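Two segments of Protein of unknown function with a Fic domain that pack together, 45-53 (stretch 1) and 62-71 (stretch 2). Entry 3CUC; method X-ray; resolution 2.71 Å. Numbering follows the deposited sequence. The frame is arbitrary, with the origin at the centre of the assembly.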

ATOM      1  N   GLY A  45      -1.281 -12.335  -7.571  1.00 48.40           N
ATOM      2  CA  GLY A  45      -1.801 -13.552  -8.204  1.00 47.54           C
ATOM      3  C   GLY A  45      -3.253 -13.942  -7.936  1.00 47.66           C
ATOM      4  O   GLY A  45      -3.683 -15.025  -8.333  1.00 48.20           O
ATOM      5  N   ASN A  46      -4.020 -13.084  -7.265  1.00 47.60           N
ATOM      6  CA  ASN A  46      -5.463 -13.317  -7.109  1.00 46.30           C
ATOM      7  C   ASN A  46      -6.135 -13.272  -8.475  1.00 46.43           C
ATOM      8  O   ASN A  46      -5.989 -12.290  -9.211  1.00 47.36           O
ATOM      9  CB  ASN A  46      -6.093 -12.261  -6.209  1.00 46.12           C
ATOM     10  CG  ASN A  46      -7.546 -12.570  -5.860  1.00 46.78           C
ATOM     11  OD1 ASN A  46      -8.333 -12.977  -6.718  1.00 46.53           O
ATOM     12  ND2 ASN A  46      -7.907 -12.367  -4.598  1.00 48.18           N
ATOM     13  N   THR A  47      -6.870 -14.324  -8.815  1.00 45.83           N
ATOM     14  CA  THR A  47      -7.375 -14.475 -10.181  1.00 46.03           C
ATOM     15  C   THR A  47      -8.861 -14.163 -10.291  1.00 44.79           C
ATOM     16  O   THR A  47      -9.519 -14.580 -11.238  1.00 45.74           O
ATOM     17  CB  THR A  47      -7.075 -15.893 -10.751  1.00 45.93           C
ATOM     18  OG1 THR A  47      -7.768 -16.884  -9.979  1.00 48.13           O
ATOM     19  CG2 THR A  47      -5.568 -16.170 -10.742  1.00 44.32           C
ATOM     20  N   LEU A  48      -9.394 -13.418  -9.334  1.00 43.92           N
ATOM     21  CA  LEU A  48     -10.750 -12.911  -9.480  1.00 44.13           C
ATOM     22  C   LEU A  48     -10.781 -11.858 -10.577  1.00 43.96           C
ATOM     23  O   LEU A  48      -9.969 -10.931 -10.581  1.00 42.84           O
ATOM     24  CB  LEU A  48     -11.284 -12.295  -8.184  1.00 44.35           C
ATOM     25  CG  LEU A  48     -11.771 -13.216  -7.062  1.00 44.38           C
ATOM     26  CD1 LEU A  48     -12.433 -12.392  -5.967  1.00 43.24           C
ATOM     27  CD2 LEU A  48     -12.729 -14.283  -7.560  1.00 40.52           C
ATOM     28  N   THR A  49     -11.732 -12.002 -11.499  1.00 44.84           N
ATOM     29  CA  THR A  49     -11.916 -11.023 -12.565  1.00 44.98           C
ATOM     30  C   THR A  49     -12.455  -9.763 -11.940  1.00 46.71           C
ATOM     31  O   THR A  49     -12.725  -9.720 -10.749  1.00 48.10           O
ATOM     32  CB  THR A  49     -12.882 -11.496 -13.678  1.00 44.30           C
ATOM     33  OG1 THR A  49     -14.224 -11.516 -13.178  1.00 46.09           O
ATOM     34  CG2 THR A  49     -12.477 -12.879 -14.205  1.00 40.11           C
ATOM     35  N   TYR A  50     -12.603  -8.734 -12.756  1.00 48.84           N
ATOM     36  CA  TYR A  50     -13.076  -7.438 -12.296  1.00 49.18           C
ATOM     37  C   TYR A  50     -14.555  -7.491 -11.952  1.00 47.78           C
ATOM     38  O   TYR A  50     -14.997  -6.860 -10.999  1.00 47.43           O
ATOM     39  CB  TYR A  50     -12.847  -6.410 -13.391  1.00 51.92           C
ATOM     40  CG  TYR A  50     -12.871  -4.996 -12.893  1.00 55.27           C
ATOM     41  CD1 TYR A  50     -11.826  -4.500 -12.132  1.00 59.18           C
ATOM     42  CD2 TYR A  50     -13.937  -4.146 -13.187  1.00 58.90           C
ATOM     43  CE1 TYR A  50     -11.840  -3.199 -11.666  1.00 62.19           C
ATOM     44  CE2 TYR A  50     -13.962  -2.841 -12.724  1.00 60.03           C
ATOM     45  CZ  TYR A  50     -12.911  -2.372 -11.966  1.00 61.24           C
ATOM     46  OH  TYR A  50     -12.929  -1.080 -11.503  1.00 63.29           O
ATOM     47  N   GLY A  51     -15.307  -8.266 -12.731  1.00 47.28           N
ATOM     48  CA  GLY A  51     -16.725  -8.476 -12.495  1.00 46.97           C
ATOM     49  C   GLY A  51     -16.919  -9.208 -11.192  1.00 47.39           C
ATOM     50  O   GLY A  51     -17.672  -8.751 -10.335  1.00 47.82           O
ATOM     51  N   GLN A  52     -16.220 -10.336 -11.043  1.00 47.07           N
ATOM     52  CA  GLN A  52     -16.266 -11.126  -9.817  1.00 46.22           C
ATOM     53  C   GLN A  52     -15.992 -10.209  -8.619  1.00 46.31           C
ATOM     54  O   GLN A  52     -16.676 -10.280  -7.595  1.00 47.12           O
ATOM     55  CB  GLN A  52     -15.259 -12.288  -9.885  1.00 45.83           C
ATOM     56  CG  GLN A  52     -15.670 -13.401 -10.830  1.00 41.63           C
ATOM     57  CD  GLN A  52     -14.617 -14.451 -10.962  1.00 43.44           C
ATOM     58  OE1 GLN A  52     -13.445 -14.143 -11.137  1.00 46.59           O
ATOM     59  NE2 GLN A  52     -15.026 -15.715 -10.880  1.00 45.08           N
ATOM     60  N   THR A  53     -15.016  -9.324  -8.768  1.00 45.72           N
ATOM     61  CA  THR A  53     -14.628  -8.429  -7.688  1.00 46.37           C
ATOM     62  C   THR A  53     -15.697  -7.382  -7.389  1.00 46.94           C
ATOM     63  O   THR A  53     -16.053  -7.162  -6.229  1.00 47.74           O
ATOM     64  CB  THR A  53     -13.330  -7.662  -8.013  1.00 46.14           C
ATOM     65  OG1 THR A  53     -12.256  -8.583  -8.248  1.00 48.32           O
ATOM     66  CG2 THR A  53     -12.955  -6.729  -6.865  1.00 45.22           C
ATOM     67  N   THR A  62     -21.497 -13.458  -5.657  1.00 24.86           N
ATOM     68  CA  THR A  62     -20.459 -14.173  -6.375  1.00 22.94           C
ATOM     69  C   THR A  62     -20.976 -14.460  -7.773  1.00 24.06           C
ATOM     70  O   THR A  62     -22.189 -14.555  -7.990  1.00 24.92           O
ATOM     71  CB  THR A  62     -20.079 -15.506  -5.682  1.00 22.64           C
ATOM     72  OG1 THR A  62     -21.163 -16.450  -5.771  1.00 13.85           O
ATOM     73  CG2 THR A  62     -19.719 -15.274  -4.230  1.00 20.89           C
ATOM     74  N   SER A  63     -20.053 -14.612  -8.712  1.00 24.40           N
ATOM     75  CA  SER A  63     -20.395 -14.797 -10.121  1.00 25.22           C
ATOM     76  C   SER A  63     -19.266 -15.507 -10.853  1.00 24.65           C
ATOM     77  O   SER A  63     -18.097 -15.340 -10.521  1.00 25.49           O
ATOM     78  CB  SER A  63     -20.627 -13.437 -10.768  1.00 24.85           C
ATOM     79  OG  SER A  63     -19.570 -12.545 -10.435  1.00 31.09           O
ATOM     80  N   GLY A  64     -19.604 -16.288 -11.864  1.00 22.85           N
ATOM     81  CA  GLY A  64     -18.578 -16.975 -12.620  1.00 22.53           C
ATOM     82  C   GLY A  64     -17.860 -17.997 -11.763  1.00 23.26           C
ATOM     83  O   GLY A  64     -18.402 -18.473 -10.747  1.00 23.76           O
ATOM     84  N   ASN A  65     -16.633 -18.321 -12.167  1.00 22.30           N
ATOM     85  CA  ASN A  65     -15.843 -19.372 -11.530  1.00 20.61           C
ATOM     86  C   ASN A  65     -14.751 -18.777 -10.648  1.00 20.33           C
ATOM     87  O   ASN A  65     -14.089 -17.817 -11.036  1.00 19.22           O
ATOM     88  CB  ASN A  65     -15.240 -20.260 -12.604  1.00 20.25           C
ATOM     89  CG  ASN A  65     -16.295 -20.936 -13.440  1.00 20.21           C
ATOM     90  OD1 ASN A  65     -16.037 -21.374 -14.565  1.00 19.87           O
ATOM     91  ND2 ASN A  65     -17.504 -21.027 -12.892  1.00 21.51           N
ATOM     92  N   ALA A  66     -14.595 -19.338  -9.450  1.00 19.56           N
ATOM     93  CA  ALA A  66     -13.661 -18.820  -8.454  1.00 19.18           C
ATOM     94  C   ALA A  66     -13.465 -19.834  -7.355  1.00 20.98           C
ATOM     95  O   ALA A  66     -14.073 -20.907  -7.367  1.00 23.56           O
ATOM     96  CB  ALA A  66     -14.175 -17.538  -7.867  1.00 18.90           C
ATOM     97  N   SER A  67     -12.608 -19.502  -6.399  1.00 22.06           N
ATOM     98  CA  SER A  67     -12.473 -20.328  -5.196  1.00 22.18           C
ATOM     99  C   SER A  67     -13.012 -19.493  -4.059  1.00 20.20           C
ATOM    100  O   SER A  67     -12.955 -18.263  -4.105  1.00 18.17           O
ATOM    101  CB  SER A  67     -11.014 -20.703  -4.930  1.00 22.67           C
ATOM    102  OG  SER A  67     -10.289 -19.561  -4.484  1.00 26.10           O
ATOM    103  N   LEU A  68     -13.543 -20.154  -3.044  1.00 19.61           N
ATOM    104  CA  LEU A  68     -14.026 -19.439  -1.879  1.00 18.87           C
ATOM    105  C   LEU A  68     -12.911 -18.536  -1.351  1.00 20.41           C
ATOM    106  O   LEU A  68     -13.138 -17.371  -1.085  1.00 21.10           O
ATOM    107  CB  LEU A  68     -14.498 -20.422  -0.818  1.00 16.88           C
ATOM    108  CG  LEU A  68     -15.165 -19.796   0.393  1.00 16.36           C
ATOM    109  CD1 LEU A  68     -16.264 -18.864  -0.057  1.00 11.51           C
ATOM    110  CD2 LEU A  68     -15.702 -20.886   1.325  1.00 13.05           C
ATOM    111  N   LYS A  69     -11.698 -19.078  -1.268  1.00 23.59           N
ATOM    112  CA  LYS A  69     -10.496 -18.356  -0.813  1.00 25.55           C
ATOM    113  C   LYS A  69     -10.224 -17.037  -1.558  1.00 25.93           C
ATOM    114  O   LYS A  69      -9.904 -16.034  -0.932  1.00 26.65           O
ATOM    115  CB  LYS A  69      -9.275 -19.275  -0.948  1.00 26.20           C
ATOM    116  CG  LYS A  69      -8.003 -18.796  -0.269  1.00 33.07           C
ATOM    117  CD  LYS A  69      -6.771 -19.099  -1.138  1.00 44.82           C
ATOM    118  CE  LYS A  69      -5.471 -18.664  -0.459  1.00 50.49           C
ATOM    119  NZ  LYS A  69      -4.506 -18.059  -1.428  1.00 52.61           N
ATOM    120  N   ASP A  70     -10.337 -17.028  -2.879  1.00 26.21           N
ATOM    121  CA  ASP A  70     -10.188 -15.778  -3.620  1.00 27.31           C
ATOM    122  C   ASP A  70     -11.200 -14.736  -3.157  1.00 28.23           C
ATOM    123  O   ASP A  70     -10.869 -13.560  -3.040  1.00 29.23           O
ATOM    124  CB  ASP A  70     -10.361 -15.986  -5.119  1.00 28.25           C
ATOM    125  CG  ASP A  70      -9.248 -16.799  -5.734  1.00 31.42           C
ATOM    126  OD1 ASP A  70      -8.196 -16.221  -6.097  1.00 36.12           O
ATOM    127  OD2 ASP A  70      -9.456 -18.017  -5.886  1.00 33.61           O
ATOM    128  N   TYR A  71     -12.437 -15.156  -2.902  1.00 29.71           N
ATOM    129  CA  TYR A  71     -13.465 -14.230  -2.409  1.00 29.42           C
ATOM    130  C   TYR A  71     -13.147 -13.790  -0.998  1.00 31.09           C
ATOM    131  O   TYR A  71     -13.331 -12.628  -0.664  1.00 31.63           O
ATOM    132  CB  TYR A  71     -14.875 -14.833  -2.473  1.00 28.44           C
ATOM    133  CG  TYR A  71     -15.478 -14.821  -3.862  1.00 26.44           C
ATOM    134  CD1 TYR A  71     -15.647 -13.631  -4.554  1.00 25.50           C
ATOM    135  CD2 TYR A  71     -15.881 -16.002  -4.482  1.00 25.89           C
ATOM    136  CE1 TYR A  71     -16.188 -13.616  -5.834  1.00 28.82           C
ATOM    137  CE2 TYR A  71     -16.427 -15.995  -5.757  1.00 24.36           C
ATOM    138  CZ  TYR A  71     -16.577 -14.801  -6.422  1.00 27.35           C
ATOM    139  OH  TYR A  71     -17.112 -14.786  -7.682  1.00 29.42           O
TER

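A glutamine amide can bind two partners at once, because its nitrogen carries two hydrogens and its oxygen accepts, and the contact between these two segments is a compact example of the principle. The CA-to-CB bond of Gln-52 points sideways to stretch 2, but the end of the side chain comes nearer, where the amide meets a turn of backbone. NE2 of Gln-52 donates to the carbonyl O of Ser-63 at 3.1 Å and to the carbonyl O of Asn-65 at 2.3 Å. The first is an ordinary hydrogen bond; the second is very short, and at 2.71 Å resolution its exact length deserves caution, although its direction is reasonable, with an angle of 150° at the hydrogen. The two carbonyls flank Gly-64, whose positive phi, a value that favours glycine, belongs to the bend between them.

The other end of the same amide is held within its own segment. OE1 of Gln-52 accepts from Thr-49 N at 2.8 Å, while Thr-49 OG1 accepts from Gln-52 N at 3.2 Å. This reciprocal pair is a classic helix cap: Thr-49, at the N-cap position, satisfies a free amide of the first turn, and the glutamine answers by binding the threonine's own amide. The capping arrangement thus helps to fix the side chain that reaches across to stretch 2.

A second helix start lies in stretch 2, where Ser-67 is the N-cap and its OG accepts from Asp-70 N, although the modelled position of that OG is less sure. Asp-70 points toward stretch 1, yet proximity there is not bonding. Its OD1 lies 3.3 Å from Asn-46 OD1, and both atoms are acceptors. Asn-46 OD1 is instead engaged locally, accepting from Leu-48 N at 2.9 Å, a bond that ties the loop together before the helix begins.

Around this polar framework the packing centres on Leu-48, which points toward stretch 2. Its CD2 sits over one face of the Tyr-71 ring, 4.1 Å from the centroid and 18° off the ring normal, a CH-pi contact, and also lies 3.6 Å from Ala-66 CB. Its CD1 approaches Tyr-71 CD1 at 3.7 Å. The tyrosine also links packing to polar structure: its OH accepts from Ser-63 N at 3.1 Å, bracing the beginning of stretch 2 against the helix, and lies 3.7 Å from Gln-52 CG. Together the two segments bury 394 Å², counting both sides.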